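Local coordinates for alpha-glucosidase YIHQ (Escherichia coli, PDB 5AEG), which hydrolyses sulfoquinovosyl diacylglycerides, the plant sulfolipids, and simple sulfoquinovosides such as sulfoquinovosyl glycerol, releasing sulfoquinovose, at residues K144-W149 and G175-T180; L148-Q153 and F181-T186. One frame throughout, in Å; residues are numbered along the deposited sequence.

The two contacts lie along one excursion of the chain. It leaves the edge strand 145-148 of the galactose mutarotase-like N-terminal domain, runs through a loop and helix 162-169, and returns to strand 183-184. Contact 1 closes this excursion by bringing 175-180 back to 144-149. Contact 2 starts where the first segment of contact 1 ends, sharing Leu-148 and Trp-149, and brings 181-186 against 148-153. The two closures therefore cross in sequence. They meet at Thr-180 and Ser-151, where a probable backbone hydrogen bond (Thr-180 O to Ser-151 N, 3.2 Å) passes between them. Contact 1 holds the returning loop to the edge strand, and contact 2 carries on to the calcium site and to residues thought to be catalytic.

Contact 1 of 2, residues K144-W149 and G175-T180; sequences KPFPLW and GDYYWT
Tyr-177 reaches the backbone of 144-149 with its hydroxyl, donating a hydrogen bond from OH to Pro-145 O at 2.6 Å, in the carbonyl plane with a C=O...donor angle of 148°. Its ring is met from several sides. Lys-144 bends at chi2 (-73°) and chi3 and lays CE over one face, a CH-pi contact 3.9 Å from the centroid, while NZ makes an off-centre cation-pi approach at 4.5 Å. CD2 of Tyr-178 covers the opposite face. The edge of Tyr-177 is turned toward the face of Phe-146 in an offset edge-to-face pair, centroids 5.6 Å apart and planes at 89°. A leucine in place of Tyr-177 would probably leave Pro-145 O without this hydroxyl donor and the Lys-144 chain free to turn for want of a ring.

Tyr-178 has Pro-147 CD over one ring face, 3.8 Å from the centroid, and Trp-179 CD1 over the other. Pro-145 and Pro-147 suit this edge strand of the galactose mutarotase-like domain: Phe-146 and Leu-148 make backbone bonds to Phe-205 and Met-203 of strand 203-206, and Lys-144 to Phe-207 just beyond it, while the prolines, which have no N-H to give, present puckered rings whose C-H groups can lie against an aromatic face. Further along, waters join the backbones: one bridges Pro-147 O and Tyr-178 O, a second Trp-149 O and Thr-180 N. Both tyrosines occupy the central positions of a type I turn, Asp-176 to Trp-179, closed by Trp-179 N to Asp-176 O at 2.9 Å; Asp-176 OD1 also accepts a weak hydrogen bond from Tyr-177 N.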
loop_
_atom_site.group_PDB
_atom_site.type_symbol
_atom_site.label_atom_id
_atom_site.label_comp_id
_atom_site.label_asym_id
_atom_site.label_seq_id
_atom_site.Cartn_x
_atom_site.Cartn_y
_atom_site.Cartn_z
ATOM N N LYS A 144 2.693 19.910 -2.225
ATOM C CA LYS A 144 3.859 19.191 -2.704
ATOM C C LYS A 144 3.567 18.444 -3.977
ATOM O O LYS A 144 2.395 18.064 -4.244
ATOM C CB LYS A 144 4.271 18.102 -1.670
ATOM C CG LYS A 144 4.706 18.604 -0.309
ATOM C CD LYS A 144 6.079 19.243 -0.407
ATOM C CE LYS A 144 7.199 18.338 0.116
ATOM N NZ LYS A 144 8.485 19.096 0.220
ATOM N N PRO A 145 4.641 18.106 -4.732
ATOM C CA PRO A 145 4.543 17.218 -5.852
ATOM C C PRO A 145 4.871 15.776 -5.501
ATOM O O PRO A 145 5.692 15.506 -4.633
ATOM C CB PRO A 145 5.552 17.840 -6.856
ATOM C CG PRO A 145 6.694 18.302 -5.926
ATOM C CD PRO A 145 5.948 18.802 -4.706
ATOM N N PHE A 146 4.207 14.876 -6.190
ATOM C CA PHE A 146 4.362 13.425 -6.002
ATOM C C PHE A 146 4.600 12.734 -7.321
ATOM O O PHE A 146 3.650 12.357 -8.049
ATOM C CB PHE A 146 3.193 12.802 -5.237
ATOM C CG PHE A 146 3.085 13.331 -3.831
ATOM C CD1 PHE A 146 2.452 14.552 -3.619
ATOM C CD2 PHE A 146 3.632 12.645 -2.755
ATOM C CE1 PHE A 146 2.374 15.091 -2.365
ATOM C CE2 PHE A 146 3.590 13.210 -1.486
ATOM C CZ PHE A 146 2.990 14.445 -1.293
ATOM N N PRO A 147 5.873 12.485 -7.612
ATOM C CA PRO A 147 6.151 11.467 -8.607
ATOM C C PRO A 147 5.493 10.135 -8.203
ATOM O O PRO A 147 5.555 9.702 -7.017
ATOM C CB PRO A 147 7.691 11.320 -8.529
ATOM C CG PRO A 147 8.144 12.687 -8.056
ATOM C CD PRO A 147 7.094 12.969 -6.986
ATOM N N LEU A 148 4.966 9.459 -9.203
ATOM C CA LEU A 148 4.259 8.203 -9.083
ATOM C C LEU A 148 4.971 7.102 -9.889
ATOM O O LEU A 148 4.652 6.819 -11.094
ATOM C CB LEU A 148 2.828 8.359 -9.604
ATOM C CG LEU A 148 2.026 9.418 -8.794
ATOM C CD1 LEU A 148 0.671 9.657 -9.469
ATOM C CD2 LEU A 148 1.845 9.097 -7.291
ATOM N N TRP A 149 5.884 6.415 -9.202
ATOM C CA TRP A 149 6.705 5.413 -9.813
ATOM C C TRP A 149 7.026 4.366 -8.762
ATOM O O TRP A 149 7.637 4.715 -7.750
ATOM C CB TRP A 149 7.921 6.100 -10.322
ATOM C CG TRP A 149 8.868 5.160 -11.019
ATOM C CD1 TRP A 149 10.000 4.563 -10.488
ATOM C CD2 TRP A 149 8.747 4.655 -12.350
ATOM N NE1 TRP A 149 10.588 3.744 -11.429
ATOM C CE2 TRP A 149 9.855 3.774 -12.574
ATOM C CE3 TRP A 149 7.854 4.898 -13.403
ATOM C CZ2 TRP A 149 10.069 3.157 -13.809
ATOM C CZ3 TRP A 149 8.077 4.269 -14.652
ATOM C CH2 TRP A 149 9.166 3.415 -14.823
ATOM N N GLY A 175 16.065 7.131 -0.235
ATOM C CA GLY A 175 14.742 7.584 -0.684
ATOM C C GLY A 175 14.391 8.978 -0.255
ATOM O O GLY A 175 15.238 9.776 0.182
ATOM N N ASP A 176 13.110 9.293 -0.433
ATOM C CA ASP A 176 12.579 10.587 -0.126
ATOM C C ASP A 176 11.073 10.457 0.207
ATOM O O ASP A 176 10.507 9.372 0.167
ATOM C CB ASP A 176 12.842 11.555 -1.293
ATOM C CG ASP A 176 13.008 12.992 -0.845
ATOM O OD1 ASP A 176 12.662 13.395 0.273
ATOM O OD2 ASP A 176 13.514 13.747 -1.671
ATOM N N TYR A 177 10.453 11.575 0.511
ATOM C CA TYR A 177 9.136 11.651 1.133
ATOM C C TYR A 177 8.015 10.991 0.324
ATOM O O TYR A 177 7.053 10.553 0.895
ATOM C CB TYR A 177 8.756 13.130 1.426
ATOM C CG TYR A 177 8.513 13.963 0.205
ATOM C CD1 TYR A 177 7.269 13.950 -0.450
ATOM C CD2 TYR A 177 9.551 14.710 -0.354
ATOM C CE1 TYR A 177 7.008 14.743 -1.565
ATOM C CE2 TYR A 177 9.314 15.527 -1.462
ATOM C CZ TYR A 177 8.043 15.515 -2.078
ATOM O OH TYR A 177 7.797 16.250 -3.235
ATOM N N TYR A 178 8.213 10.891 -0.985
ATOM C CA TYR A 178 7.232 10.364 -1.934
ATOM C C TYR A 178 7.555 8.964 -2.344
ATOM O O TYR A 178 6.741 8.355 -3.037
ATOM C CB TYR A 178 7.129 11.255 -3.231
ATOM C CG TYR A 178 8.386 11.337 -3.990
ATOM C CD1 TYR A 178 8.706 10.397 -4.951
ATOM C CD2 TYR A 178 9.298 12.342 -3.723
ATOM C CE1 TYR A 178 9.903 10.478 -5.626
ATOM C CE2 TYR A 178 10.496 12.396 -4.394
ATOM C CZ TYR A 178 10.781 11.460 -5.348
ATOM O OH TYR A 178 11.976 11.568 -6.030
ATOM N N TRP A 179 8.669 8.372 -1.907
ATOM C CA TRP A 179 8.963 7.055 -2.350
ATOM C C TRP A 179 7.950 6.018 -1.795
ATOM O O TRP A 179 7.584 6.080 -0.643
ATOM C CB TRP A 179 10.394 6.647 -1.970
ATOM C CG TRP A 179 11.440 7.236 -2.811
ATOM C CD1 TRP A 179 11.445 8.429 -3.395
ATOM C CD2 TRP A 179 12.682 6.598 -3.148
ATOM N NE1 TRP A 179 12.632 8.608 -4.083
ATOM C CE2 TRP A 179 13.383 7.472 -3.992
ATOM C CE3 TRP A 179 13.261 5.403 -2.795
ATOM C CZ2 TRP A 179 14.640 7.160 -4.494
ATOM C CZ3 TRP A 179 14.521 5.050 -3.337
ATOM C CH2 TRP A 179 15.201 5.939 -4.149
ATOM N N THR A 180 7.552 5.073 -2.625
ATOM C CA THR A 180 6.655 4.018 -2.225
ATOM C C THR A 180 6.577 2.910 -3.236
ATOM O O THR A 180 6.725 3.125 -4.459
ATOM C CB THR A 180 5.205 4.632 -2.023
ATOM O OG1 THR A 180 4.247 3.618 -1.737
ATOM C CG2 THR A 180 4.737 5.446 -3.205
HETATM O O HOH W 1 4.509 9.059 -4.547
HETATM O O HOH W 2 8.598 5.529 -5.345
#

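Contact 2 of 2, residues L148-Q153 and F181-T186; sequences LWTSEQ and FFPQPT. With CA (calcium ion), chain D.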
loop_
_atom_site.group_PDB
_atom_site.type_symbol
_atom_site.label_atom_id
_atom_site.label_comp_id
_atom_site.label_asym_id
_atom_site.label_seq_id
_atom_site.Cartn_x
_atom_site.Cartn_y
_atom_site.Cartn_z
ATOM N N LEU A 148 4.966 9.459 -9.203
ATOM C CA LEU A 148 4.259 8.203 -9.083
ATOM C C LEU A 148 4.971 7.102 -9.889
ATOM O O LEU A 148 4.652 6.819 -11.094
ATOM C CB LEU A 148 2.828 8.359 -9.604
ATOM C CG LEU A 148 2.026 9.418 -8.794
ATOM C CD1 LEU A 148 0.671 9.657 -9.469
ATOM C CD2 LEU A 148 1.845 9.097 -7.291
ATOM N N TRP A 149 5.884 6.415 -9.202
ATOM C CA TRP A 149 6.705 5.413 -9.813
ATOM C C TRP A 149 7.026 4.366 -8.762
ATOM O O TRP A 149 7.637 4.715 -7.750
ATOM C CB TRP A 149 7.921 6.100 -10.322
ATOM C CG TRP A 149 8.868 5.160 -11.019
ATOM C CD1 TRP A 149 10.000 4.563 -10.488
ATOM C CD2 TRP A 149 8.747 4.655 -12.350
ATOM N NE1 TRP A 149 10.588 3.744 -11.429
ATOM C CE2 TRP A 149 9.855 3.774 -12.574
ATOM C CE3 TRP A 149 7.854 4.898 -13.403
ATOM C CZ2 TRP A 149 10.069 3.157 -13.809
ATOM C CZ3 TRP A 149 8.077 4.269 -14.652
ATOM C CH2 TRP A 149 9.166 3.415 -14.823
ATOM N N THR A 150 6.555 3.145 -8.948
ATOM C CA THR A 150 6.736 2.087 -7.924
ATOM C C THR A 150 8.201 1.765 -7.786
ATOM O O THR A 150 8.951 1.739 -8.792
ATOM C CB THR A 150 5.850 0.825 -8.102
ATOM O OG1 THR A 150 5.960 0.088 -6.898
ATOM C CG2 THR A 150 6.223 -0.021 -9.308
ATOM N N SER A 151 8.664 1.657 -6.550
ATOM C CA SER A 151 10.070 1.452 -6.246
ATOM C C SER A 151 10.240 0.935 -4.833
ATOM O O SER A 151 9.250 0.775 -4.085
ATOM C CB SER A 151 10.898 2.728 -6.380
ATOM O OG SER A 151 10.785 3.705 -5.307
ATOM N N GLU A 152 11.486 0.632 -4.478
ATOM C CA GLU A 152 11.755 0.473 -3.030
ATOM C C GLU A 152 11.319 1.735 -2.338
ATOM O O GLU A 152 11.360 2.878 -2.841
ATOM C CB GLU A 152 13.190 0.176 -2.704
ATOM C CG GLU A 152 13.751 -1.071 -3.400
ATOM C CD GLU A 152 12.830 -2.235 -3.270
ATOM O OE1 GLU A 152 12.419 -2.491 -2.087
ATOM O OE2 GLU A 152 12.461 -2.862 -4.329
ATOM N N GLN A 153 10.893 1.561 -1.092
ATOM C CA GLN A 153 10.264 2.632 -0.363
ATOM C C GLN A 153 11.265 3.614 0.352
ATOM O O GLN A 153 10.903 4.717 0.745
ATOM C CB GLN A 153 9.370 1.900 0.666
ATOM C CG GLN A 153 8.391 2.808 1.428
ATOM C CD GLN A 153 8.746 2.898 2.868
ATOM O OE1 GLN A 153 9.836 2.511 3.281
ATOM N NE2 GLN A 153 7.824 3.393 3.658
ATOM N N PHE A 181 6.226 1.768 -2.705
ATOM C CA PHE A 181 5.964 0.616 -3.470
ATOM C C PHE A 181 4.515 0.529 -3.979
ATOM O O PHE A 181 4.236 -0.415 -4.676
ATOM C CB PHE A 181 6.376 -0.692 -2.784
ATOM C CG PHE A 181 6.278 -0.683 -1.303
ATOM C CD1 PHE A 181 5.075 -0.445 -0.699
ATOM C CD2 PHE A 181 7.420 -0.851 -0.533
ATOM C CE1 PHE A 181 4.997 -0.316 0.694
ATOM C CE2 PHE A 181 7.356 -0.783 0.910
ATOM C CZ PHE A 181 6.157 -0.431 1.471
ATOM N N PHE A 182 3.636 1.485 -3.626
ATOM C CA PHE A 182 2.215 1.441 -4.048
ATOM C C PHE A 182 1.833 2.908 -4.304
ATOM O O PHE A 182 0.964 3.430 -3.627
ATOM C CB PHE A 182 1.359 0.759 -2.985
ATOM C CG PHE A 182 -0.058 0.397 -3.399
ATOM C CD1 PHE A 182 -0.719 0.951 -4.537
ATOM C CD2 PHE A 182 -0.780 -0.410 -2.562
ATOM C CE1 PHE A 182 -2.001 0.594 -4.811
ATOM C CE2 PHE A 182 -2.080 -0.823 -2.874
ATOM C CZ PHE A 182 -2.682 -0.267 -3.978
ATOM N N PRO A 183 2.485 3.578 -5.274
ATOM C CA PRO A 183 1.944 4.849 -5.716
ATOM C C PRO A 183 0.748 4.524 -6.626
ATOM O O PRO A 183 0.681 3.435 -7.189
ATOM C CB PRO A 183 3.078 5.468 -6.562
ATOM C CG PRO A 183 3.744 4.237 -7.162
ATOM C CD PRO A 183 3.510 3.087 -6.210
ATOM N N GLN A 184 -0.220 5.412 -6.728
ATOM C CA GLN A 184 -1.343 5.152 -7.620
ATOM C C GLN A 184 -1.829 6.524 -8.151
ATOM O O GLN A 184 -1.912 7.463 -7.387
ATOM C CB GLN A 184 -2.496 4.412 -6.941
ATOM C CG GLN A 184 -3.520 3.913 -7.995
ATOM C CD GLN A 184 -4.559 3.009 -7.452
ATOM O OE1 GLN A 184 -4.230 1.984 -6.874
ATOM N NE2 GLN A 184 -5.810 3.349 -7.653
ATOM N N PRO A 185 -2.227 6.601 -9.472
ATOM C CA PRO A 185 -2.633 7.886 -10.079
ATOM C C PRO A 185 -4.110 8.154 -9.856
ATOM O O PRO A 185 -4.891 8.241 -10.805
ATOM C CB PRO A 185 -2.263 7.691 -11.565
ATOM C CG PRO A 185 -2.463 6.259 -11.763
ATOM C CD PRO A 185 -1.924 5.600 -10.493
ATOM N N THR A 186 -4.475 8.291 -8.575
ATOM C CA THR A 186 -5.890 8.307 -8.095
ATOM C C THR A 186 -5.855 9.219 -6.854
ATOM O O THR A 186 -5.003 9.038 -5.984
ATOM C CB THR A 186 -6.338 6.922 -7.670
ATOM O OG1 THR A 186 -6.171 6.027 -8.762
ATOM C CG2 THR A 186 -7.775 6.909 -7.229
HETATM CA CA CA D . 11.606 1.923 4.706
HETATM O O HOH W 3 13.252 0.919 6.114
#
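Phe-181 packs its ring against the aliphatic part of Gln-153; Phe-181 CE2 lies 3.4 Å from Gln-153 CB. Phe-181 CA sits 3.3 Å from Ser-151 O. Gln-153 belongs to the calcium site, with Gly-154, Asp-472 and Asp-481, so the phenylalanine backs a metal-binding residue with a nonpolar surface. Phe-181 O receives a weak hydrogen bond from Thr-150 OG1 at 2.9 Å; OG1, anti to the backbone N (chi1 -168°), is directed to this carbonyl, and the side chain touches Glu-408, an active-site residue by similarity. Phe-182 turns from the contact onto helix 461-464. This places the pairing at the junction of the galactose mutarotase-like domain with the TIM barrel of family 31. Pro-183 fits a compact ring between two neighbours: CG lies 3.5 Å from Thr-150 N, which bonds to Asn-427, and CB is 3.9 Å from Leu-148 CD2, the branched leucine having a second methyl for Pro-185. Gln-184 sets out away from 148-153; its NE2 donates to Thr-186 OG1 at 2.9 Å, which also bonds His-196, and its OE1 accepts from Gln-462. At Pro-185, centre of an inverse gamma turn, the chain turns a corner, and Leu-148 CD1 rests 3.8 Å from Pro-185 CA.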